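Local coordinates for RedY-like protein (Hahella chejuensis, PDB 2JDJ) that probably takes part in the biosynthesis of the red pigment prodigiosin, at residues 21-25 with 26-30. Sequence-based numbering, arbitrary orientation.
Sequences FWVQN and VDYAT. With IPA (isopropyl alcohol), chain F.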
loop_
_atom_site.group_PDB
_atom_site.type_symbol
_atom_site.label_atom_id
_atom_site.label_comp_id
_atom_site.label_asym_id
_atom_site.label_seq_id
_atom_site.Cartn_x
_atom_site.Cartn_y
_atom_site.Cartn_z
ATOM N N PHE A 21 2.239 -14.241 13.823
ATOM C CA PHE A 21 2.104 -13.930 15.242
ATOM C C PHE A 21 3.050 -12.771 15.609
ATOM O O PHE A 21 2.680 -11.869 16.372
ATOM C CB PHE A 21 2.352 -15.160 16.139
ATOM C CG PHE A 21 2.168 -14.849 17.602
ATOM C CD1 PHE A 21 0.908 -14.985 18.203
ATOM C CD2 PHE A 21 3.230 -14.345 18.360
ATOM C CE1 PHE A 21 0.717 -14.656 19.552
ATOM C CE2 PHE A 21 3.041 -13.997 19.696
ATOM C CZ PHE A 21 1.786 -14.157 20.288
ATOM N N TRP A 22 4.273 -12.821 15.072
ATOM C CA TRP A 22 5.280 -11.782 15.260
ATOM C C TRP A 22 4.782 -10.456 14.711
ATOM O O TRP A 22 4.846 -9.427 15.396
ATOM C CB TRP A 22 6.616 -12.180 14.629
ATOM C CG TRP A 22 7.625 -11.064 14.657
ATOM C CD1 TRP A 22 8.465 -10.730 15.690
ATOM C CD2 TRP A 22 7.882 -10.115 13.609
ATOM N NE1 TRP A 22 9.230 -9.628 15.346
ATOM C CE2 TRP A 22 8.895 -9.235 14.073
ATOM C CE3 TRP A 22 7.352 -9.919 12.323
ATOM C CZ2 TRP A 22 9.386 -8.169 13.289
ATOM C CZ3 TRP A 22 7.841 -8.864 11.548
ATOM C CH2 TRP A 22 8.849 -8.004 12.036
ATOM N N VAL A 23 4.249 -10.470 13.491
ATOM C CA VAL A 23 3.700 -9.233 12.924
ATOM C C VAL A 23 2.644 -8.627 13.859
ATOM O O VAL A 23 2.750 -7.475 14.259
ATOM C CB VAL A 23 3.111 -9.443 11.506
ATOM C CG1 VAL A 23 2.252 -8.246 11.095
ATOM C CG2 VAL A 23 4.229 -9.688 10.512
ATOM N N GLN A 24 1.627 -9.402 14.207
ATOM C CA GLN A 24 0.502 -8.843 14.973
ATOM C C GLN A 24 0.814 -8.460 16.415
ATOM O O GLN A 24 0.244 -7.522 16.943
ATOM C CB GLN A 24 -0.680 -9.797 14.934
ATOM C CG GLN A 24 -1.386 -9.781 13.593
ATOM C CD GLN A 24 -2.558 -10.745 13.544
ATOM O OE1 GLN A 24 -2.646 -11.590 12.647
ATOM N NE2 GLN A 24 -3.456 -10.630 14.511
ATOM N N ASN A 25 1.724 -9.174 17.056
ATOM C CA ASN A 25 1.949 -8.981 18.491
ATOM C C ASN A 25 3.292 -8.370 18.841
ATOM O O ASN A 25 3.544 -8.035 20.003
ATOM C CB ASN A 25 1.741 -10.309 19.214
ATOM C CG ASN A 25 0.362 -10.869 18.981
ATOM O OD1 ASN A 25 -0.593 -10.458 19.622
ATOM N ND2 ASN A 25 0.243 -11.796 18.029
ATOM N N VAL A 26 4.168 -8.232 17.848
ATOM C CA VAL A 26 5.473 -7.640 18.084
ATOM C C VAL A 26 5.681 -6.463 17.131
ATOM O O VAL A 26 5.977 -5.338 17.565
ATOM C CB VAL A 26 6.610 -8.668 17.968
ATOM C CG1 VAL A 26 7.933 -8.052 18.383
ATOM C CG2 VAL A 26 6.333 -9.892 18.859
ATOM N N ASP A 27 5.521 -6.716 15.836
ATOM C CA ASP A 27 5.772 -5.676 14.840
ATOM C C ASP A 27 4.777 -4.524 15.012
ATOM O O ASP A 27 5.188 -3.383 15.201
ATOM C CB ASP A 27 5.738 -6.281 13.427
ATOM C CG ASP A 27 6.462 -5.433 12.387
ATOM O OD1 ASP A 27 7.199 -4.467 12.715
ATOM O OD2 ASP A 27 6.290 -5.766 11.203
ATOM N N TYR A 28 3.477 -4.827 14.999
ATOM C CA TYR A 28 2.448 -3.797 15.198
ATOM C C TYR A 28 2.615 -3.146 16.565
ATOM O O TYR A 28 2.437 -1.951 16.700
ATOM C CB TYR A 28 1.019 -4.355 15.153
ATOM C CG TYR A 28 0.480 -4.817 13.813
ATOM C CD1 TYR A 28 1.119 -4.491 12.605
ATOM C CD2 TYR A 28 -0.692 -5.560 13.758
ATOM C CE1 TYR A 28 0.600 -4.917 11.373
ATOM C CE2 TYR A 28 -1.214 -5.989 12.545
ATOM C CZ TYR A 28 -0.559 -5.665 11.351
ATOM O OH TYR A 28 -1.085 -6.091 10.155
ATOM N N ALA A 29 2.943 -3.954 17.573
ATOM C CA ALA A 29 2.997 -3.481 18.952
ATOM C C ALA A 29 4.147 -2.502 19.186
ATOM O O ALA A 29 4.141 -1.771 20.177
ATOM C CB ALA A 29 3.098 -4.672 19.914
ATOM N N THR A 30 5.126 -2.482 18.275
ATOM C CA THR A 30 6.322 -1.638 18.420
ATOM C C THR A 30 6.166 -0.289 17.715
ATOM O O THR A 30 6.949 0.638 17.942
ATOM C CB THR A 30 7.578 -2.366 17.896
ATOM O OG1 THR A 30 7.685 -3.646 18.521
ATOM C CG2 THR A 30 8.846 -1.585 18.182
HETATM C C1 IPA F . 7.127 -0.653 11.655
HETATM C C2 IPA F . 8.212 -1.346 10.847
HETATM C C3 IPA F . 8.121 -0.919 9.391
HETATM O O2 IPA F . 8.031 -2.737 10.939
#
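W22 carries its CG anti to the backbone N (chi1 173°), and D27, five residues on, does the same (chi1 -159°), which lays the indole against the aspartate side chain. Both sit on helix 16-30, which widens here into a pi-type turn, in a protein of the dimeric alpha-beta barrel clan. The wider turn shows at the W22 carbonyl: its O accepts from V26 N (i to i+4), a bent bond (137° at the hydrogen), and from D27 N (i to i+5) in a much straighter one. Y28 N then reaches V23 O, again i to i+5, at 2.8 Å and nearly in line with the C=O.

Over one face of the indole, D27 CB makes a CH-pi contact 3.9 Å from the centre of the six-membered ring, and D27 OD2 lies 3.5 Å from W22 CH2. On the five-membered side, V26 stands roughly perpendicular to the tryptophan, and V26 CB is 3.6 Å from W22 CD1. Exchanging W22 for an alanine would take away the indole that D27 CB and V26 CB pack on, and would probably leave the carboxylate freer to turn. W22 and D27 also touch helix 74-86, at A82 and L79.

On another side of the helix, V23 CG1 rests over a face of the Y28 ring, 4.1 Å from its centroid, while Q24 runs alongside the tyrosine in the same direction. The phenol OH bonds to V42 N of strand 37-44 and to L98 O of the second subunit, so this side of the turn is tied to both the sheet and the dimer partner. D27 OD1, meanwhile, accepts a 2.6 Å hydrogen bond from O2 of an isopropyl alcohol, probably a crystallisation additive.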